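Local coordinates for putative uncharacterized protein (Wolbachia pipientis, PDB 3F4S) that probably acts as a thiol-disulfide oxidoreductase of the DsbA type, using a thioredoxin-fold domain with a redox-active CxxC motif to introduce disulfide bonds into partner proteins, at residues L56-R59 against N60-K64; F107-A110 against V111-I115; I156-D159 against K160-A163. The protein carries 1 engineered substitution. All coordinates share one frame; numbering follows the deposited sequence. Where two conformers were deposited one is given.

How the contacts relate
Contacts 1 and 2 lie side by side, their centres about 11 Å apart, and meet where the rings of His58 and Phe112 stack, His58 CD2 lying 3.4 Å from Phe112 CE2. This pair joins helix 52-60, whose first turn holds Cys54, disulfide-bonded to Cys51 just before it, to the end of helix 101-113. Phe112 touches Cys54, whereas the side chain of His58 comes near the cysteine pair without reaching it. Contact 3 stands apart on helix 150-167, its centre about 25 Å from that of contact 1 and about 21 Å from that of contact 2. Contacts 1 and 3 flank the centre of the chain from opposite sides.

Contact 1: L56-R59 against N60-K64; sequences LFHR and NVFPK
Phe57 meets both Val61 and Phe62, with its carbonyl oxygen as well as its ring. Among the backbone bonds, Asn60 N reaches Leu56 O at 2.9 Å as in an ordinary helical turn. Phe57 O then takes two donors from opposite faces of its carbonyl plane, Val61 N and Phe62 N; the second is the straighter, 167° at the hydrogen. This extra i to i+5 bond marks a widened turn. Pro63 has no N-H to offer, and its CD sits 3.2 Å from His58 O.

Apolar packing follows the same path. With CG anti to the backbone N (chi1 170°), the Phe57 ring is carried along the chain to lie against Val61 and Phe62: CE1 lies 3.6 Å from Val61 CG1, the two side chains crossing nearly at right angles, and CE2 lies 3.8 Å from Phe62 CD1. The backbone N of Phe62 sits over one face of the Phe57 ring.

The aromatic pair His58 and Phe62 points the same way, planes 32° apart, with His58 CE1 above one face of the phenyl ring near its rim. NE2 of His58 is hydrogen-bonded to Glu45, which, with Phe112 stacked on the ring, helps hold its rotation.

Helices 52-60 and 62-70 thus meet at a proline-associated kink, as in the active-site helix of thioredoxin-fold oxidoreductases, downstream of the CxxC motif.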
ATOM      1  N   LEU A  56      -2.393 -12.847   0.753  1.00 17.44           N
ATOM      2  CA  LEU A  56      -2.341 -13.787  -0.365  1.00 18.54           C
ATOM      3  C   LEU A  56      -2.127 -13.039  -1.674  1.00 19.00           C
ATOM      4  O   LEU A  56      -1.339 -13.464  -2.518  1.00 19.85           O
ATOM      5  CB  LEU A  56      -3.613 -14.639  -0.447  1.00 19.99           C
ATOM      6  CG  LEU A  56      -3.857 -15.593   0.725  1.00 23.17           C
ATOM      7  CD1 LEU A  56      -5.229 -16.230   0.596  1.00 25.06           C
ATOM      8  CD2 LEU A  56      -2.774 -16.655   0.798  1.00 27.47           C
ATOM      9  N   PHE A  57      -2.832 -11.926  -1.842  1.00 19.02           N
ATOM     10  CA  PHE A  57      -2.642 -11.092  -3.026  1.00 18.33           C
ATOM     11  C   PHE A  57      -1.181 -10.647  -3.144  1.00 18.07           C
ATOM     12  O   PHE A  57      -0.580 -10.724  -4.213  1.00 19.54           O
ATOM     13  CB  PHE A  57      -3.565  -9.875  -3.001  1.00 17.56           C
ATOM     14  CG  PHE A  57      -3.249  -8.864  -4.065  1.00 20.23           C
ATOM     15  CD1 PHE A  57      -3.649  -9.073  -5.377  1.00 22.69           C
ATOM     16  CD2 PHE A  57      -2.532  -7.715  -3.760  1.00 21.79           C
ATOM     17  CE1 PHE A  57      -3.354  -8.147  -6.365  1.00 23.14           C
ATOM     18  CE2 PHE A  57      -2.232  -6.783  -4.743  1.00 22.58           C
ATOM     19  CZ  PHE A  57      -2.644  -7.002  -6.049  1.00 22.69           C
ATOM     20  N   HIS A  58      -0.608 -10.187  -2.038  1.00 18.01           N
ATOM     21  CA  HIS A  58       0.782  -9.741  -2.047  1.00 17.21           C
ATOM     22  C   HIS A  58       1.807 -10.847  -2.267  1.00 18.38           C
ATOM     23  O   HIS A  58       2.891 -10.603  -2.793  1.00 19.85           O
ATOM     24  CB  HIS A  58       1.084  -8.899  -0.811  1.00 17.27           C
ATOM     25  CG  HIS A  58       0.586  -7.505  -0.957  1.00 17.91           C
ATOM     26  ND1 HIS A  58       1.343  -6.510  -1.536  1.00 20.18           N
ATOM     27  CD2 HIS A  58      -0.633  -6.968  -0.724  1.00 19.01           C
ATOM     28  CE1 HIS A  58       0.625  -5.401  -1.602  1.00 19.54           C
ATOM     29  NE2 HIS A  58      -0.578  -5.654  -1.116  1.00 18.78           N
ATOM     30  N   ARG A  59       1.443 -12.061  -1.878  0.50 19.04           N
ATOM     31  CA  ARG A  59       2.318 -13.215  -2.016  0.50 21.84           C
ATOM     32  C   ARG A  59       2.287 -13.770  -3.436  0.50 22.25           C
ATOM     33  O   ARG A  59       3.319 -14.139  -3.995  0.50 23.36           O
ATOM     34  CB  ARG A  59       1.889 -14.305  -1.027  0.50 23.24           C
ATOM     35  CG  ARG A  59       2.909 -15.405  -0.797  0.50 27.44           C
ATOM     36  CD  ARG A  59       2.375 -16.415   0.214  0.50 29.18           C
ATOM     37  NE  ARG A  59       1.769 -15.754   1.368  0.50 29.28           N
ATOM     38  CZ  ARG A  59       1.118 -16.378   2.345  0.50 26.71           C
ATOM     39  NH1 ARG A  59       0.606 -15.679   3.349  0.50 22.90           N
ATOM     40  NH2 ARG A  59       0.970 -17.695   2.323  0.50 26.75           N
ATOM     41  N   ASN A  60       1.096 -13.816  -4.026  1.00 22.55           N
ATOM     42  CA  ASN A  60       0.901 -14.553  -5.273  1.00 24.25           C
ATOM     43  C   ASN A  60       0.586 -13.766  -6.532  1.00 23.30           C
ATOM     44  O   ASN A  60       0.707 -14.296  -7.637  1.00 25.00           O
ATOM     45  CB  ASN A  60      -0.158 -15.620  -5.063  1.00 26.30           C
ATOM     46  CG  ASN A  60       0.254 -16.621  -4.005  1.00 29.31           C
ATOM     47  OD1 ASN A  60       1.416 -17.031  -3.944  1.00 33.36           O
ATOM     48  ND2 ASN A  60      -0.680 -17.005  -3.157  1.00 29.23           N
ATOM     49  N   VAL A  61       0.178 -12.515  -6.373  1.00 20.56           N
ATOM     50  CA  VAL A  61      -0.200 -11.712  -7.521  1.00 18.86           C
ATOM     51  C   VAL A  61       0.674 -10.479  -7.661  1.00 20.25           C
ATOM     52  O   VAL A  61       1.165 -10.179  -8.748  1.00 21.41           O
ATOM     53  CB  VAL A  61      -1.678 -11.272  -7.454  1.00 19.34           C
ATOM     54  CG1 VAL A  61      -2.049 -10.504  -8.716  1.00 20.61           C
ATOM     55  CG2 VAL A  61      -2.588 -12.483  -7.279  1.00 21.76           C
ATOM     56  N   PHE A  62       0.869  -9.757  -6.564  1.00 18.88           N
ATOM     57  CA  PHE A  62       1.619  -8.512  -6.650  1.00 19.51           C
ATOM     58  C   PHE A  62       3.035  -8.601  -7.230  1.00 20.10           C
ATOM     59  O   PHE A  62       3.439  -7.707  -7.974  1.00 21.54           O
ATOM     60  CB  PHE A  62       1.634  -7.745  -5.324  1.00 20.28           C
ATOM     61  CG  PHE A  62       2.004  -6.306  -5.500  1.00 21.69           C
ATOM     62  CD1 PHE A  62       1.056  -5.390  -5.931  1.00 24.27           C
ATOM     63  CD2 PHE A  62       3.300  -5.875  -5.283  1.00 22.73           C
ATOM     64  CE1 PHE A  62       1.382  -4.065  -6.125  1.00 23.69           C
ATOM     65  CE2 PHE A  62       3.647  -4.543  -5.485  1.00 23.60           C
ATOM     66  CZ  PHE A  62       2.682  -3.634  -5.899  1.00 23.72           C
ATOM     67  N   PRO A  63       3.798  -9.656  -6.890  1.00 20.70           N
ATOM     68  CA  PRO A  63       5.156  -9.710  -7.447  1.00 22.85           C
ATOM     69  C   PRO A  63       5.158  -9.624  -8.977  1.00 23.73           C
ATOM     70  O   PRO A  63       6.040  -8.976  -9.552  1.00 25.21           O
ATOM     71  CB  PRO A  63       5.679 -11.065  -6.964  1.00 22.64           C
ATOM     72  CG  PRO A  63       4.907 -11.316  -5.680  1.00 21.98           C
ATOM     73  CD  PRO A  63       3.541 -10.748  -5.930  1.00 19.14           C
ATOM     74  N   LYS A  64       4.179 -10.251  -9.625  1.00 23.64           N
ATOM     75  CA  LYS A  64       4.098 -10.228 -11.087  1.00 27.71           C
ATOM     76  C   LYS A  64       3.657  -8.858 -11.593  1.00 27.17           C
ATOM     77  O   LYS A  64       4.099  -8.403 -12.648  1.00 28.27           O
ATOM     78  CB  LYS A  64       3.151 -11.317 -11.605  1.00 29.54           C
ATOM     79  CG  LYS A  64       3.741 -12.726 -11.600  1.00 32.76           C
TER

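Contact 2: F107-A110 against V111-I115; sequences FNKA and VFNSI
Phe107 carries the main side-chain contact, with Val111 one helical turn on. Val111 CG2 rests over one face of the phenyl ring, 3.9 Å from its centroid and 25° off the normal, a CH-pi contact displaced toward the rim at CE2 and CZ. The valine torsion (chi1 180°) sets CG1 anti to the backbone N and leaves CG2, beside that nitrogen, as the branch that turns back to the ring. Val111 N donates to Phe107 O at 3.0 Å. Tyr98 stacks on the Phe107 ring, and Ile132 of helix 127-135 touches both Phe107 and Val111.

Asn108 contributes its carbonyl. Phe112 N approaches Asn108 O at 2.9 Å in an essentially straight bond, and Phe112 CD2 comes within 3.3 Å of the same oxygen. The asparagine side chain leads the other way, to Phe79 and His81 of strand 75-81.

Lys109 offers O to Asn113 N at 2.8 Å. Its CG runs alongside the Asn113 amide, 3.7 Å from ND2, and Lys109 CA stands at the edge of the Phe112 ring. A water bridges Lys109 O and Asn113 OD1, though two conformers of Asn113 make this link tentative.

Ala110 O receives a weak bond from Ser114 N, bent to 124° at the hydrogen, just where the chain leaves helical geometry. Ser114 N is also bonded to Val111 O at 3.1 Å, so the last turn tightens before the helix ends.

Such an arrangement is the C-terminal end of an alpha-helix, here one of the helical insertion characteristic of DsbA-like thioredoxin folds; its final aromatic, Phe112, touches Cys54 of the CxxC motif.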
ATOM      1  N   PHE A 107       9.596  -3.950   3.743  1.00 18.90           N
ATOM      2  CA  PHE A 107       9.079  -4.149   5.084  1.00 17.17           C
ATOM      3  C   PHE A 107       7.614  -4.600   5.028  1.00 15.81           C
ATOM      4  O   PHE A 107       7.233  -5.608   5.643  1.00 14.80           O
ATOM      5  CB  PHE A 107       9.206  -2.891   5.954  1.00 17.15           C
ATOM      6  CG  PHE A 107       8.475  -3.015   7.263  1.00 16.86           C
ATOM      7  CD1 PHE A 107       9.080  -3.638   8.351  1.00 19.11           C
ATOM      8  CD2 PHE A 107       7.157  -2.587   7.382  1.00 17.36           C
ATOM      9  CE1 PHE A 107       8.403  -3.783   9.552  1.00 19.20           C
ATOM     10  CE2 PHE A 107       6.468  -2.734   8.577  1.00 18.57           C
ATOM     11  CZ  PHE A 107       7.089  -3.333   9.665  1.00 18.56           C
ATOM     12  N   ASN A 108       6.787  -3.848   4.311  1.00 16.72           N
ATOM     13  CA  ASN A 108       5.380  -4.225   4.190  1.00 16.48           C
ATOM     14  C   ASN A 108       5.222  -5.627   3.610  1.00 18.11           C
ATOM     15  O   ASN A 108       4.395  -6.411   4.085  1.00 16.77           O
ATOM     16  CB  ASN A 108       4.588  -3.183   3.395  1.00 17.89           C
ATOM     17  CG  ASN A 108       4.483  -1.866   4.132  1.00 19.03           C
ATOM     18  OD1 ASN A 108       4.364  -1.842   5.354  1.00 18.69           O
ATOM     19  ND2 ASN A 108       4.558  -0.762   3.398  1.00 21.27           N
ATOM     20  N   LYS A 109       6.032  -5.932   2.597  1.00 17.43           N
ATOM     21  CA  LYS A 109       6.056  -7.258   1.978  1.00 17.45           C
ATOM     22  C   LYS A 109       6.347  -8.358   3.008  1.00 17.66           C
ATOM     23  O   LYS A 109       5.693  -9.411   3.021  1.00 16.41           O
ATOM     24  CB  LYS A 109       7.091  -7.306   0.848  1.00 20.10           C
ATOM     25  CG  LYS A 109       7.174  -8.663   0.164  1.00 22.68           C
ATOM     26  CD  LYS A 109       7.895  -8.557  -1.170  1.00 28.48           C
ATOM     27  CE  LYS A 109       9.336  -8.141  -0.970  1.00 33.42           C
ATOM     28  NZ  LYS A 109      10.186  -9.296  -0.581  1.00 38.97           N
ATOM     29  N   ALA A 110       7.327  -8.108   3.871  1.00 16.20           N
ATOM     30  CA  ALA A 110       7.694  -9.075   4.903  1.00 16.31           C
ATOM     31  C   ALA A 110       6.543  -9.286   5.885  1.00 16.71           C
ATOM     32  O   ALA A 110       6.268 -10.415   6.291  1.00 16.57           O
ATOM     33  CB  ALA A 110       8.938  -8.619   5.650  1.00 17.91           C
ATOM     34  N   VAL A 111       5.878  -8.205   6.282  1.00 16.79           N
ATOM     35  CA  VAL A 111       4.743  -8.349   7.197  1.00 16.97           C
ATOM     36  C   VAL A 111       3.631  -9.186   6.545  1.00 15.70           C
ATOM     37  O   VAL A 111       3.127 -10.148   7.143  1.00 16.17           O
ATOM     38  CB  VAL A 111       4.212  -6.977   7.706  1.00 14.21           C
ATOM     39  CG1 VAL A 111       3.022  -7.179   8.653  1.00 14.16           C
ATOM     40  CG2 VAL A 111       5.347  -6.188   8.409  1.00 15.16           C
ATOM     41  N   PHE A 112       3.248  -8.829   5.320  1.00 15.43           N
ATOM     42  CA  PHE A 112       2.266  -9.632   4.579  1.00 16.91           C
ATOM     43  C   PHE A 112       2.688 -11.112   4.518  1.00 16.48           C
ATOM     44  O   PHE A 112       1.885 -12.013   4.795  1.00 17.02           O
ATOM     45  CB  PHE A 112       2.111  -9.131   3.144  1.00 16.44           C
ATOM     46  CG  PHE A 112       1.226  -7.926   2.980  1.00 16.66           C
ATOM     47  CD1 PHE A 112      -0.074  -7.905   3.473  1.00 18.60           C
ATOM     48  CD2 PHE A 112       1.681  -6.838   2.253  1.00 16.62           C
ATOM     49  CE1 PHE A 112      -0.897  -6.788   3.267  1.00 16.81           C
ATOM     50  CE2 PHE A 112       0.875  -5.723   2.041  1.00 17.13           C
ATOM     51  CZ  PHE A 112      -0.413  -5.695   2.551  1.00 18.56           C
ATOM     52  N   ASN A 113       3.949 -11.345   4.157  0.50 15.23           N
ATOM     53  CA  ASN A 113       4.477 -12.696   3.984  0.50 16.12           C
ATOM     54  C   ASN A 113       4.431 -13.526   5.254  0.50 14.84           C
ATOM     55  O   ASN A 113       4.366 -14.751   5.201  0.50 15.57           O
ATOM     56  CB  ASN A 113       5.926 -12.645   3.490  0.50 16.84           C
ATOM     57  CG  ASN A 113       6.024 -12.426   2.002  0.50 21.82           C
ATOM     58  OD1 ASN A 113       5.047 -12.595   1.276  0.50 25.90           O
ATOM     59  ND2 ASN A 113       7.209 -12.050   1.537  0.50 21.35           N
ATOM     60  N   SER A 114       4.476 -12.858   6.399  0.70 13.86           N
ATOM     61  CA  SER A 114       4.622 -13.564   7.667  0.70 15.63           C
ATOM     62  C   SER A 114       3.310 -13.664   8.447  0.70 14.91           C
ATOM     63  O   SER A 114       3.310 -13.970   9.639  0.70 15.87           O
ATOM     64  CB  SER A 114       5.702 -12.892   8.513  0.70 18.09           C
ATOM     65  OG  SER A 114       6.942 -12.889   7.823  0.70 19.58           O
ATOM     66  N   ILE A 115       2.193 -13.435   7.767  1.00 14.64           N
ATOM     67  CA  ILE A 115       0.896 -13.364   8.438  1.00 15.68           C
ATOM     68  C   ILE A 115       0.603 -14.560   9.366  1.00 14.93           C
ATOM     69  O   ILE A 115       0.018 -14.377  10.438  1.00 14.99           O
ATOM     70  CB  ILE A 115      -0.262 -13.163   7.418  1.00 16.00           C
ATOM     71  CG1 ILE A 115      -1.579 -12.847   8.138  1.00 15.21           C
ATOM     72  CG2 ILE A 115      -0.408 -14.376   6.518  1.00 15.74           C
ATOM     73  CD1 ILE A 115      -2.667 -12.375   7.205  1.00 17.24           C
TER
HETATM   74  O   HOH W   1       4.164 -10.224   0.594  1.00 35.34           O

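Contact 3: I156-D159 against K160-A163; sequences IVND and KSLA
Lys160 and Ser161 place their side chains by different torsions, while CB of each rests against the carbonyls of the preceding turn. Lys160 has CG anti to its own nitrogen (chi1 170°) and stays extended to NZ, so the aliphatic chain runs clear of the turn; only its first carbon packs here, CB lying 3.5 Å from Ile156 O. In Ser161, chi1 of 64° places the hydroxyl between the backbone N and the carbonyl carbon, which folds OG back over the previous turn, 3.1 Å from Asn158 O and 3.4 Å from Val157 O.

Four successive i to i+4 bonds give the contact its regularity. Lys160 N reaches Ile156 O at 3.0 Å, Ser161 N binds Val157 O, Leu162 N binds Asn158 O at 2.9 Å, and Ala163 N closes the run on Asp159 O at 3.1 Å. In each the donor stands somewhat tilted from the carbonyl plane, and the angles at hydrogen hardly vary from bond to bond. Leu162 CB also lies 3.3 Å from Asn158 O, beside the nitrogen bonded there. The turns are therefore joined mainly by backbone atoms.

The surroundings divide the helix into two faces. Asn158, Asp159, Ser161 and Leu162 lie on its exposed side. On the side facing the protein, Ile156 packs against Leu89, Ala92 and Met93 of helix 86-94, while Lys160 passes Phe82 and Leu84 and hydrogen-bonds through NZ to Pro83 O. Helix 150-167 is thereby fastened to the loop that connects strand 75-81 of the central sheet with helix 86-94, and Ala163 touches Ile169 on the way toward strand 174-179.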
ATOM      1  N   ILE A 156      -1.310   8.001  10.549  1.00 19.98           N
ATOM      2  CA  ILE A 156      -1.884   6.788   9.978  1.00 18.00           C
ATOM      3  C   ILE A 156      -3.399   6.719  10.178  1.00 18.05           C
ATOM      4  O   ILE A 156      -4.146   6.459   9.229  1.00 19.20           O
ATOM      5  CB  ILE A 156      -1.226   5.525  10.555  1.00 17.66           C
ATOM      6  CG1 ILE A 156       0.220   5.419  10.048  1.00 18.58           C
ATOM      7  CG2 ILE A 156      -2.012   4.285  10.147  1.00 18.53           C
ATOM      8  CD1 ILE A 156       1.124   4.533  10.886  1.00 18.72           C
ATOM      9  N   VAL A 157      -3.860   6.946  11.405  1.00 18.37           N
ATOM     10  CA  VAL A 157      -5.299   6.842  11.662  1.00 19.18           C
ATOM     11  C   VAL A 157      -6.092   7.966  10.998  1.00 18.67           C
ATOM     12  O   VAL A 157      -7.243   7.773  10.617  1.00 19.50           O
ATOM     13  CB  VAL A 157      -5.663   6.718  13.170  1.00 19.37           C
ATOM     14  CG1 VAL A 157      -5.036   5.456  13.766  1.00 20.52           C
ATOM     15  CG2 VAL A 157      -5.258   7.967  13.947  1.00 21.48           C
ATOM     16  N   ASN A 158      -5.483   9.134  10.839  1.00 19.24           N
ATOM     17  CA  ASN A 158      -6.170  10.216  10.154  1.00 20.66           C
ATOM     18  C   ASN A 158      -6.223   9.988   8.642  1.00 20.52           C
ATOM     19  O   ASN A 158      -7.241  10.250   8.015  1.00 21.63           O
ATOM     20  CB  ASN A 158      -5.581  11.570  10.537  1.00 20.98           C
ATOM     21  CG  ASN A 158      -6.093  12.045  11.893  1.00 24.50           C
ATOM     22  OD1 ASN A 158      -5.441  11.860  12.923  1.00 29.40           O
ATOM     23  ND2 ASN A 158      -7.288  12.607  11.902  1.00 25.37           N
ATOM     24  N   ASP A 159      -5.145   9.468   8.066  1.00 20.67           N
ATOM     25  CA  ASP A 159      -5.176   9.102   6.649  1.00 20.30           C
ATOM     26  C   ASP A 159      -6.255   8.045   6.405  1.00 19.72           C
ATOM     27  O   ASP A 159      -6.958   8.088   5.400  1.00 21.52           O
ATOM     28  CB  ASP A 159      -3.818   8.583   6.171  1.00 20.78           C
ATOM     29  CG  ASP A 159      -2.778   9.680   6.049  1.00 24.67           C
ATOM     30  OD1 ASP A 159      -3.145  10.877   6.116  1.00 25.84           O
ATOM     31  OD2 ASP A 159      -1.582   9.335   5.891  1.00 27.68           O
ATOM     32  N   LYS A 160      -6.379   7.098   7.329  1.00 18.82           N
ATOM     33  CA  LYS A 160      -7.417   6.075   7.239  1.00 19.59           C
ATOM     34  C   LYS A 160      -8.825   6.675   7.324  1.00 19.53           C
ATOM     35  O   LYS A 160      -9.683   6.358   6.500  1.00 20.48           O
ATOM     36  CB  LYS A 160      -7.221   5.009   8.325  1.00 18.90           C
ATOM     37  CG  LYS A 160      -8.375   4.018   8.473  1.00 18.68           C
ATOM     38  CD  LYS A 160      -8.148   3.072   9.655  1.00 18.81           C
ATOM     39  CE  LYS A 160      -9.442   2.373  10.087  1.00 21.15           C
ATOM     40  NZ  LYS A 160      -9.284   1.484  11.281  1.00 21.57           N
ATOM     41  N   SER A 161      -9.074   7.544   8.303  1.00 19.55           N
ATOM     42  CA  SER A 161     -10.423   8.094   8.451  1.00 22.66           C
ATOM     43  C   SER A 161     -10.793   8.980   7.254  1.00 22.88           C
ATOM     44  O   SER A 161     -11.946   9.020   6.826  1.00 25.12           O
ATOM     45  CB  SER A 161     -10.599   8.827   9.791  1.00 24.30           C
ATOM     46  OG  SER A 161      -9.752   9.956   9.886  1.00 26.97           O
ATOM     47  N   LEU A 162      -9.795   9.657   6.695  1.00 21.88           N
ATOM     48  CA  LEU A 162      -9.982  10.469   5.494  1.00 27.14           C
ATOM     49  C   LEU A 162     -10.437   9.600   4.312  1.00 26.72           C
ATOM     50  O   LEU A 162     -11.346   9.969   3.560  1.00 28.09           O
ATOM     51  CB  LEU A 162      -8.678  11.198   5.163  1.00 28.13           C
ATOM     52  CG  LEU A 162      -8.632  12.221   4.033  1.00 32.27           C
ATOM     53  CD1 LEU A 162      -9.663  13.327   4.237  1.00 30.91           C
ATOM     54  CD2 LEU A 162      -7.231  12.800   3.931  1.00 32.41           C
ATOM     55  N   ALA A 163      -9.808   8.440   4.160  1.00 25.04           N
ATOM     56  CA  ALA A 163     -10.175   7.496   3.108  1.00 25.06           C
ATOM     57  C   ALA A 163     -11.590   6.950   3.316  1.00 26.95           C
ATOM     58  O   ALA A 163     -12.350   6.788   2.360  1.00 29.47           O
ATOM     59  CB  ALA A 163      -9.159   6.354   3.036  1.00 25.35           C
TER